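PDB 7CIW: agmatine N-acetyltransferase from Drosophila melanogaster, which probably transfers acyl groups from coenzyme A thioesters to primary amines and is seen here holding N-acetylagmatine together with coenzyme A. Local coordinates for residues A[50-55]-A[98-103]; A[61-66]-A[151-156]; A[82-87]-A[109-114]. The protein carries 1 engineered substitution. One frame throughout, in Å; residues are numbered along the deposited sequence.

Overall arrangement
From the N terminus, helix 47-54 supplies the first half of contact 1, and strand 62-67, the next element in the chain, supplies the first half of contact 2. The chain then runs up strand 70-80 into helix 84-95, where contact 3 begins. Helix 99-114 closes contact 1 at its start and contact 3 near its end; contact 3 opens before contact 1 has closed, so the two cross. Contact 2 closes last, on helix 142-156; it crosses contact 1 and encloses contact 3. Helix 99-114 is thus tied to two other helices, one of them beside the agmatine pocket, while contact 2 fixes a helix against the central mixed sheet of the GNAT fold.

Contact 1: A[50-55]-A[98-103]; sequences KEFLLS and GKWGSI. With G0R (N-(4-carbamimidamidobutyl)ethanamide), chain C.
The pocket for the guanidinium end of N-acetylagmatine (G0R) takes one wall from W100, and the same indole leans on F52 of helix 47-54. CB of F52 lies 3.8 Å from CZ2 of W100, and CD2 of F52 comes within 3.9 Å of CH2 of W100. The two side chains cross at about a right angle, but their ring planes are inclined by only 32° with six-membered-ring centroids 6.0 Å apart, an oblique aromatic pair. With CG anti to the backbone N (chi1 -177°), W100 extends its six-membered ring from helix 99-114 to both partners: CZ3 stands 3.3 Å from N11 of G0R, while CZ2 and CH2 meet F52. I103 adds CD1 at 3.7 Å from N12 of G0R. Without the indole, as with an alanine here, F52 would probably lose its aromatic neighbour and the guanidinium of the ligand the surface against which N11 lies. D49 OD1 and Y30 OH hydrogen-bond G0R. F52 also meets H129 of strand 125-133 edge-to-face, and W100 touches A48 and D49, so helix 47-54 is wedged between helix 99-114 and the sheet.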
loop_
_atom_site.group_PDB
_atom_site.type_symbol
_atom_site.label_atom_id
_atom_site.label_comp_id
_atom_site.label_asym_id
_atom_site.label_seq_id
_atom_site.Cartn_x
_atom_site.Cartn_y
_atom_site.Cartn_z
ATOM N N LYS A 50 4.194 10.418 4.742
ATOM C CA LYS A 50 3.353 10.085 5.889
ATOM C C LYS A 50 1.979 10.728 5.777
ATOM O O LYS A 50 0.959 10.095 6.072
ATOM C CB LYS A 50 4.047 10.542 7.176
ATOM C CG LYS A 50 5.436 9.929 7.357
ATOM C CD LYS A 50 6.100 10.321 8.681
ATOM C CE LYS A 50 6.563 11.764 8.664
ATOM N NZ LYS A 50 7.285 12.130 9.933
ATOM N N GLU A 51 1.936 11.997 5.371
ATOM C CA GLU A 51 0.663 12.702 5.278
ATOM C C GLU A 51 -0.257 12.058 4.250
ATOM O O GLU A 51 -1.475 11.982 4.462
ATOM C CB GLU A 51 0.915 14.171 4.937
ATOM C CG GLU A 51 1.417 14.982 6.117
ATOM C CD GLU A 51 1.646 16.440 5.768
ATOM O OE1 GLU A 51 0.936 16.956 4.874
ATOM O OE2 GLU A 51 2.537 17.064 6.387
ATOM N N PHE A 52 0.297 11.584 3.135
ATOM C CA PHE A 52 -0.553 10.940 2.141
ATOM C C PHE A 52 -1.189 9.676 2.699
ATOM O O PHE A 52 -2.387 9.435 2.505
ATOM C CB PHE A 52 0.219 10.595 0.878
ATOM C CG PHE A 52 -0.550 9.670 -0.014
ATOM C CD1 PHE A 52 -1.741 10.095 -0.588
ATOM C CD2 PHE A 52 -0.155 8.359 -0.199
ATOM C CE1 PHE A 52 -2.492 9.252 -1.386
ATOM C CE2 PHE A 52 -0.911 7.504 -0.999
ATOM C CZ PHE A 52 -2.082 7.961 -1.588
ATOM N N LEU A 53 -0.397 8.835 3.368
ATOM C CA LEU A 53 -0.986 7.642 3.969
ATOM C C LEU A 53 -2.123 8.025 4.900
ATOM O O LEU A 53 -3.224 7.464 4.824
ATOM C CB LEU A 53 0.083 6.832 4.711
ATOM C CG LEU A 53 1.032 6.039 3.810
ATOM C CD1 LEU A 53 1.801 5.002 4.620
ATOM C CD2 LEU A 53 0.266 5.374 2.668
ATOM N N LEU A 54 -1.891 9.021 5.761
ATOM C CA LEU A 54 -2.911 9.392 6.727
ATOM C C LEU A 54 -4.107 10.066 6.068
ATOM O O LEU A 54 -5.197 10.065 6.649
ATOM C CB LEU A 54 -2.300 10.296 7.799
ATOM C CG LEU A 54 -1.279 9.593 8.698
ATOM C CD1 LEU A 54 -0.764 10.578 9.765
ATOM C CD2 LEU A 54 -1.861 8.317 9.345
ATOM N N SER A 55 -3.935 10.619 4.865
ATOM C CA SER A 55 -5.062 11.220 4.159
ATOM C C SER A 55 -6.126 10.196 3.781
ATOM O O SER A 55 -7.221 10.586 3.365
ATOM C CB SER A 55 -4.575 11.951 2.906
ATOM O OG SER A 55 -4.249 11.057 1.856
ATOM N N GLY A 98 12.951 14.805 -3.931
ATOM C CA GLY A 98 13.106 14.248 -2.609
ATOM C C GLY A 98 12.794 12.762 -2.593
ATOM O O GLY A 98 12.503 12.147 -3.624
ATOM N N LYS A 99 12.878 12.195 -1.387
ATOM C CA LYS A 99 12.571 10.781 -1.191
ATOM C C LYS A 99 11.155 10.456 -1.654
ATOM O O LYS A 99 10.930 9.468 -2.365
ATOM C CB LYS A 99 12.757 10.420 0.285
ATOM C CG LYS A 99 12.518 8.954 0.613
ATOM C CD LYS A 99 12.536 8.732 2.118
ATOM C CE LYS A 99 12.269 7.279 2.496
ATOM N NZ LYS A 99 13.396 6.383 2.057
ATOM N N TRP A 100 10.182 11.272 -1.244
ATOM C CA TRP A 100 8.803 11.058 -1.667
ATOM C C TRP A 100 8.666 11.210 -3.176
ATOM O O TRP A 100 7.939 10.446 -3.819
ATOM C CB TRP A 100 7.892 12.034 -0.920
ATOM C CG TRP A 100 6.409 11.938 -1.156
ATOM C CD1 TRP A 100 5.557 12.982 -1.353
ATOM C CD2 TRP A 100 5.595 10.755 -1.170
ATOM N NE1 TRP A 100 4.268 12.534 -1.495
ATOM C CE2 TRP A 100 4.261 11.169 -1.388
ATOM C CE3 TRP A 100 5.857 9.393 -1.019
ATOM C CZ2 TRP A 100 3.204 10.269 -1.478
ATOM C CZ3 TRP A 100 4.813 8.510 -1.104
ATOM C CH2 TRP A 100 3.497 8.944 -1.326
ATOM N N GLY A 101 9.379 12.178 -3.762
ATOM C CA GLY A 101 9.330 12.349 -5.205
ATOM C C GLY A 101 9.824 11.130 -5.964
ATOM O O GLY A 101 9.250 10.757 -6.988
ATOM N N SER A 102 10.899 10.498 -5.475
ATOM C CA SER A 102 11.400 9.275 -6.100
ATOM C C SER A 102 10.397 8.133 -5.963
ATOM O O SER A 102 10.146 7.389 -6.923
ATOM C CB SER A 102 12.739 8.878 -5.476
ATOM O OG SER A 102 13.748 9.818 -5.786
ATOM N N ILE A 103 9.809 7.991 -4.776
ATOM C CA ILE A 103 8.815 6.944 -4.561
ATOM C C ILE A 103 7.587 7.200 -5.432
ATOM O O ILE A 103 7.074 6.295 -6.103
ATOM C CB ILE A 103 8.463 6.864 -3.061
ATOM C CG1 ILE A 103 9.701 6.437 -2.254
ATOM C CG2 ILE A 103 7.257 5.952 -2.815
ATOM C CD1 ILE A 103 9.491 6.362 -0.746
HETATM C C10 G0R C . 5.083 4.856 0.581
HETATM N N12 G0R C . 6.492 4.890 0.955
HETATM C C1 G0R C . 0.698 -2.394 -0.008
HETATM C C2 G0R C . 2.018 -1.628 0.035
HETATM C C5 G0R C . 3.822 -0.359 -1.201
HETATM C C6 G0R C . 3.574 1.145 -1.341
HETATM C C7 G0R C . 4.866 1.940 -1.558
HETATM C C8 G0R C . 5.389 2.711 -0.339
HETATM N N4 G0R C . 2.570 -1.098 -1.195
HETATM N N9 G0R C . 4.585 3.866 -0.010
HETATM N N11 G0R C . 4.228 5.973 0.896
HETATM O O3 G0R C . 2.575 -1.459 1.069
#

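Contact 2: A[61-66]-A[151-156]; sequences TCFVAL and AQRGRD
Helix 142-156 packs here against the sheet at the start of strand 62-67, with R153 reaching across T61 and F63. The aliphatic part of R153 does the touching: its CG is 3.7 Å from CG2 of T61 and 4.1 Å from CZ of F63, while its CB is 4.0 Å from CZ of F63. CG2 of T61 also comes within 3.9 Å of NE of R153, at an oblique approach to the guanidinium. R153 crosses both side chains at about a right angle, and its guanidinium plane stands 86° from the phenyl ring, which rules out a parallel cation-pi stack. The R153 chain leaves the helix with CG anti to the backbone N (chi1 173°) and bends at chi2 (65°), a shape that carries its head past T61 to F59, whose carbonyl O accepts a hydrogen bond from NH2.

In the GNAT fold the flank of this helix rests on the sheet; the coenzyme A-binding residues G139 and N141 lie just ahead of it and G143 in its first turn. F63 is the sheet's side of that packing: its ring also touches L146, T149 and V150, each from the same helix, while its backbone pairs with V75 of strand 70-80. T61 OG1 is hydrogen-bonded to the carbonyl O of A77.

Elsewhere on the helix, R155 grips Q152 OE1 side-on through NE and NH2, the latter at 2.9 Å. Both nitrogens come from one face of the amide plane. NE2 of Q152 in turn donates to OD1 of D156 at 3.1 Å.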
loop_
_atom_site.group_PDB
_atom_site.type_symbol
_atom_site.label_atom_id
_atom_site.label_comp_id
_atom_site.label_asym_id
_atom_site.label_seq_id
_atom_site.Cartn_x
_atom_site.Cartn_y
_atom_site.Cartn_z
ATOM N N THR A 61 -11.295 3.370 5.342
ATOM C CA THR A 61 -10.737 2.247 4.603
ATOM C C THR A 61 -9.371 1.852 5.151
ATOM O O THR A 61 -8.602 1.167 4.466
ATOM C CB THR A 61 -10.639 2.602 3.121
ATOM O OG1 THR A 61 -10.091 3.918 2.996
ATOM C CG2 THR A 61 -12.020 2.578 2.493
ATOM N N CYS A 62 -9.060 2.275 6.368
ATOM C CA CYS A 62 -7.795 1.979 7.024
ATOM C C CYS A 62 -8.094 1.164 8.274
ATOM O O CYS A 62 -8.992 1.527 9.042
ATOM C CB CYS A 62 -7.077 3.272 7.386
ATOM S SG CYS A 62 -6.544 4.192 5.940
ATOM N N PHE A 63 -7.383 0.046 8.456
ATOM C CA PHE A 63 -7.679 -0.882 9.540
ATOM C C PHE A 63 -6.405 -1.292 10.261
ATOM O O PHE A 63 -5.328 -1.337 9.670
ATOM C CB PHE A 63 -8.410 -2.132 9.021
ATOM C CG PHE A 63 -9.702 -1.817 8.332
ATOM C CD1 PHE A 63 -10.882 -1.749 9.047
ATOM C CD2 PHE A 63 -9.729 -1.571 6.973
ATOM C CE1 PHE A 63 -12.080 -1.445 8.412
ATOM C CE2 PHE A 63 -10.917 -1.271 6.332
ATOM C CZ PHE A 63 -12.092 -1.200 7.057
ATOM N N VAL A 64 -6.543 -1.589 11.556
ATOM C CA VAL A 64 -5.431 -2.087 12.353
ATOM C C VAL A 64 -5.842 -3.347 13.095
ATOM O O VAL A 64 -7.013 -3.549 13.429
ATOM C CB VAL A 64 -4.915 -1.029 13.350
ATOM C CG1 VAL A 64 -4.249 0.117 12.600
ATOM C CG2 VAL A 64 -6.040 -0.519 14.253
ATOM N N ALA A 65 -4.857 -4.196 13.363
ATOM C CA ALA A 65 -5.010 -5.309 14.290
ATOM C C ALA A 65 -4.411 -4.912 15.634
ATOM O O ALA A 65 -3.281 -4.412 15.691
ATOM C CB ALA A 65 -4.329 -6.569 13.751
ATOM N N LEU A 66 -5.185 -5.111 16.699
ATOM C CA LEU A 66 -4.850 -4.691 18.051
ATOM C C LEU A 66 -4.630 -5.908 18.931
ATOM O O LEU A 66 -5.375 -6.886 18.846
ATOM C CB LEU A 66 -5.977 -3.859 18.674
ATOM C CG LEU A 66 -6.315 -2.481 18.143
ATOM C CD1 LEU A 66 -7.495 -1.902 18.935
ATOM C CD2 LEU A 66 -5.095 -1.595 18.257
ATOM N N ALA A 151 -11.236 -5.816 1.367
ATOM C CA ALA A 151 -12.119 -6.264 0.296
ATOM C C ALA A 151 -13.584 -6.130 0.684
ATOM O O ALA A 151 -14.413 -5.739 -0.144
ATOM C CB ALA A 151 -11.816 -7.716 -0.088
ATOM N N GLN A 152 -13.932 -6.476 1.927
ATOM C CA GLN A 152 -15.328 -6.358 2.345
ATOM C C GLN A 152 -15.757 -4.901 2.420
ATOM O O GLN A 152 -16.888 -4.558 2.052
ATOM C CB GLN A 152 -15.551 -7.037 3.700
ATOM C CG GLN A 152 -17.018 -7.016 4.132
ATOM C CD GLN A 152 -17.919 -7.738 3.142
ATOM O OE1 GLN A 152 -17.665 -8.887 2.796
ATOM N NE2 GLN A 152 -18.973 -7.062 2.676
ATOM N N ARG A 153 -14.864 -4.031 2.887
ATOM C CA ARG A 153 -15.164 -2.607 2.894
ATOM C C ARG A 153 -15.369 -2.097 1.476
ATOM O O ARG A 153 -16.250 -1.263 1.220
ATOM C CB ARG A 153 -14.036 -1.859 3.603
ATOM C CG ARG A 153 -14.106 -0.347 3.547
ATOM C CD ARG A 153 -15.315 0.194 4.274
ATOM N NE ARG A 153 -15.198 1.639 4.464
ATOM C CZ ARG A 153 -16.210 2.433 4.783
ATOM N NH1 ARG A 153 -17.421 1.921 4.950
ATOM N NH2 ARG A 153 -16.009 3.738 4.925
ATOM N N GLY A 154 -14.560 -2.593 0.536
ATOM C CA GLY A 154 -14.754 -2.229 -0.856
ATOM C C GLY A 154 -16.100 -2.676 -1.390
ATOM O O GLY A 154 -16.772 -1.929 -2.096
ATOM N N ARG A 155 -16.494 -3.916 -1.075
ATOM C CA ARG A 155 -17.809 -4.406 -1.470
ATOM C C ARG A 155 -18.910 -3.493 -0.946
ATOM O O ARG A 155 -19.835 -3.135 -1.683
ATOM C CB ARG A 155 -18.013 -5.825 -0.944
ATOM C CG ARG A 155 -17.331 -6.915 -1.743
ATOM C CD ARG A 155 -17.882 -8.275 -1.342
ATOM N NE ARG A 155 -17.224 -8.756 -0.139
ATOM C CZ ARG A 155 -16.071 -9.421 -0.133
ATOM N NH1 ARG A 155 -15.453 -9.706 -1.266
ATOM N NH2 ARG A 155 -15.545 -9.805 1.013
ATOM N N ASP A 156 -18.839 -3.137 0.341
ATOM C CA ASP A 156 -19.848 -2.262 0.932
ATOM C C ASP A 156 -19.899 -0.923 0.210
ATOM O O ASP A 156 -20.980 -0.352 0.019
ATOM C CB ASP A 156 -19.548 -2.027 2.410
ATOM C CG ASP A 156 -19.774 -3.243 3.274
ATOM O OD1 ASP A 156 -20.252 -4.282 2.769
ATOM O OD2 ASP A 156 -19.470 -3.140 4.481
#

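Contact 3: A[82-87]-A[109-114]; sequences SHEPEH and AVETAT
E111 and E84 meet through their side chains at about a right angle, with carboxylate planes 89° apart. The closest approach is between the methylene of one and the carboxyl carbon of the other: CG of E84 stands 3.5 Å from CD of E111, and CB of E84 is 3.6 Å from OE2 of E111. Their charged ends stay separated, with OE2 of E84 and OE1 of E111 5.2 Å apart. Each acid also has a partner of its own that would probably ease the repulsion between like charges. E111 OE1 forms a salt bridge with K80, and E84 OE1 accepts a hydrogen bond of 3.2 Å from ND1 of H87. That bond is fairly straight (164° at the hydrogen); OE1 lies close to the imidazole plane, but ND1 approaches from above the carboxylate plane.

The E111 chain is bent at chi2 (73°), which turns its carboxylate back beside P85. P85 lies obliquely to this chain, its CA 3.7 Å from CG of E111 and its CD 3.7 Å from OE2 of E111. Close backbones permit this packing: the CA atoms of P85 and T112 are only 4.9 Å apart. A water adds a polar link, donating to the carbonyl O of P85 at 2.6 Å and hydrogen-bonding OG1 of T112.

The contact joins the first turn of helix 84-95 to the last turns of helix 99-114, two consecutive helices. V110 and T114 of the latter rest on strands 181-187 and 208-215, and K80, at the end of strand 70-80, adds a tie to the sheet.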
loop_
_atom_site.group_PDB
_atom_site.type_symbol
_atom_site.label_atom_id
_atom_site.label_comp_id
_atom_site.label_asym_id
_atom_site.label_seq_id
_atom_site.Cartn_x
_atom_site.Cartn_y
_atom_site.Cartn_z
ATOM N N SER A 82 -10.561 6.847 -12.872
ATOM C CA SER A 82 -9.810 6.842 -14.125
ATOM C C SER A 82 -8.911 8.062 -14.290
ATOM O O SER A 82 -8.096 8.083 -15.221
ATOM C CB SER A 82 -10.769 6.749 -15.305
ATOM O OG SER A 82 -11.577 7.905 -15.378
ATOM N N HIS A 83 -9.041 9.067 -13.429
ATOM C CA HIS A 83 -8.156 10.221 -13.434
ATOM C C HIS A 83 -6.875 9.984 -12.642
ATOM O O HIS A 83 -5.954 10.799 -12.721
ATOM C CB HIS A 83 -8.903 11.446 -12.878
ATOM C CG HIS A 83 -8.184 12.743 -13.080
ATOM N ND1 HIS A 83 -7.644 13.463 -12.037
ATOM C CD2 HIS A 83 -7.922 13.450 -14.205
ATOM C CE1 HIS A 83 -7.074 14.556 -12.513
ATOM N NE2 HIS A 83 -7.228 14.572 -13.824
ATOM N N GLU A 84 -6.778 8.877 -11.905
ATOM C CA GLU A 84 -5.603 8.669 -11.059
ATOM C C GLU A 84 -4.276 8.661 -11.818
ATOM O O GLU A 84 -3.284 9.164 -11.261
ATOM C CB GLU A 84 -5.772 7.379 -10.244
ATOM C CG GLU A 84 -4.733 7.203 -9.134
ATOM C CD GLU A 84 -4.826 8.250 -8.022
ATOM O OE1 GLU A 84 -5.721 9.124 -8.056
ATOM O OE2 GLU A 84 -3.994 8.184 -7.092
ATOM N N PRO A 85 -4.166 8.145 -13.049
ATOM C CA PRO A 85 -2.863 8.261 -13.734
ATOM C C PRO A 85 -2.407 9.706 -13.898
ATOM O O PRO A 85 -1.230 10.020 -13.673
ATOM C CB PRO A 85 -3.114 7.569 -15.079
ATOM C CG PRO A 85 -4.181 6.553 -14.753
ATOM C CD PRO A 85 -5.093 7.269 -13.792
ATOM N N GLU A 86 -3.321 10.600 -14.268
ATOM C CA GLU A 86 -2.966 12.006 -14.419
ATOM C C GLU A 86 -2.670 12.644 -13.071
ATOM O O GLU A 86 -1.709 13.411 -12.929
ATOM C CB GLU A 86 -4.101 12.747 -15.124
ATOM C CG GLU A 86 -4.261 12.362 -16.600
ATOM C CD GLU A 86 -4.706 10.911 -16.829
ATOM O OE1 GLU A 86 -5.474 10.352 -16.002
ATOM O OE2 GLU A 86 -4.268 10.320 -17.842
ATOM N N HIS A 87 -3.495 12.340 -12.069
ATOM C CA HIS A 87 -3.286 12.876 -10.732
ATOM C C HIS A 87 -1.931 12.465 -10.164
ATOM O O HIS A 87 -1.181 13.298 -9.642
ATOM C CB HIS A 87 -4.421 12.406 -9.815
ATOM C CG HIS A 87 -4.261 12.834 -8.391
ATOM N ND1 HIS A 87 -4.495 11.988 -7.329
ATOM C CD2 HIS A 87 -3.885 14.018 -7.854
ATOM C CE1 HIS A 87 -4.275 12.635 -6.198
ATOM N NE2 HIS A 87 -3.900 13.868 -6.490
ATOM N N ALA A 109 4.540 5.740 -12.434
ATOM C CA ALA A 109 4.793 4.902 -13.601
ATOM C C ALA A 109 3.925 3.649 -13.573
ATOM O O ALA A 109 3.377 3.244 -14.603
ATOM C CB ALA A 109 6.274 4.529 -13.683
ATOM N N VAL A 110 3.768 3.042 -12.394
ATOM C CA VAL A 110 2.953 1.836 -12.272
ATOM C C VAL A 110 1.471 2.149 -12.482
ATOM O O VAL A 110 0.746 1.381 -13.125
ATOM C CB VAL A 110 3.209 1.184 -10.901
ATOM C CG1 VAL A 110 2.246 0.049 -10.667
ATOM C CG2 VAL A 110 4.670 0.718 -10.809
ATOM N N GLU A 111 0.991 3.266 -11.935
ATOM C CA GLU A 111 -0.416 3.620 -12.113
ATOM C C GLU A 111 -0.735 3.872 -13.583
ATOM O O GLU A 111 -1.786 3.456 -14.082
ATOM C CB GLU A 111 -0.757 4.847 -11.264
ATOM C CG GLU A 111 -2.151 5.413 -11.506
ATOM C CD GLU A 111 -3.240 4.528 -10.924
ATOM O OE1 GLU A 111 -2.994 3.932 -9.855
ATOM O OE2 GLU A 111 -4.319 4.404 -11.550
ATOM N N THR A 112 0.175 4.531 -14.301
ATOM C CA THR A 112 -0.036 4.754 -15.728
ATOM C C THR A 112 -0.069 3.435 -16.487
ATOM O O THR A 112 -0.887 3.254 -17.396
ATOM C CB THR A 112 1.069 5.650 -16.282
ATOM O OG1 THR A 112 0.924 6.965 -15.741
ATOM C CG2 THR A 112 0.999 5.707 -17.802
ATOM N N ALA A 113 0.804 2.493 -16.110
ATOM C CA ALA A 113 0.862 1.219 -16.815
ATOM C C ALA A 113 -0.339 0.337 -16.497
ATOM O O ALA A 113 -0.799 -0.415 -17.368
ATOM C CB ALA A 113 2.160 0.488 -16.459
ATOM N N THR A 114 -0.867 0.409 -15.270
ATOM C CA THR A 114 -1.970 -0.486 -14.911
ATOM C C THR A 114 -3.322 0.089 -15.320
ATOM O O THR A 114 -4.148 -0.627 -15.899
ATOM C CB THR A 114 -1.950 -0.790 -13.414
ATOM O OG1 THR A 114 -1.937 0.428 -12.659
ATOM C CG2 THR A 114 -0.718 -1.602 -13.062
HETATM O O HOH W 1 0.458 8.094 -13.112
#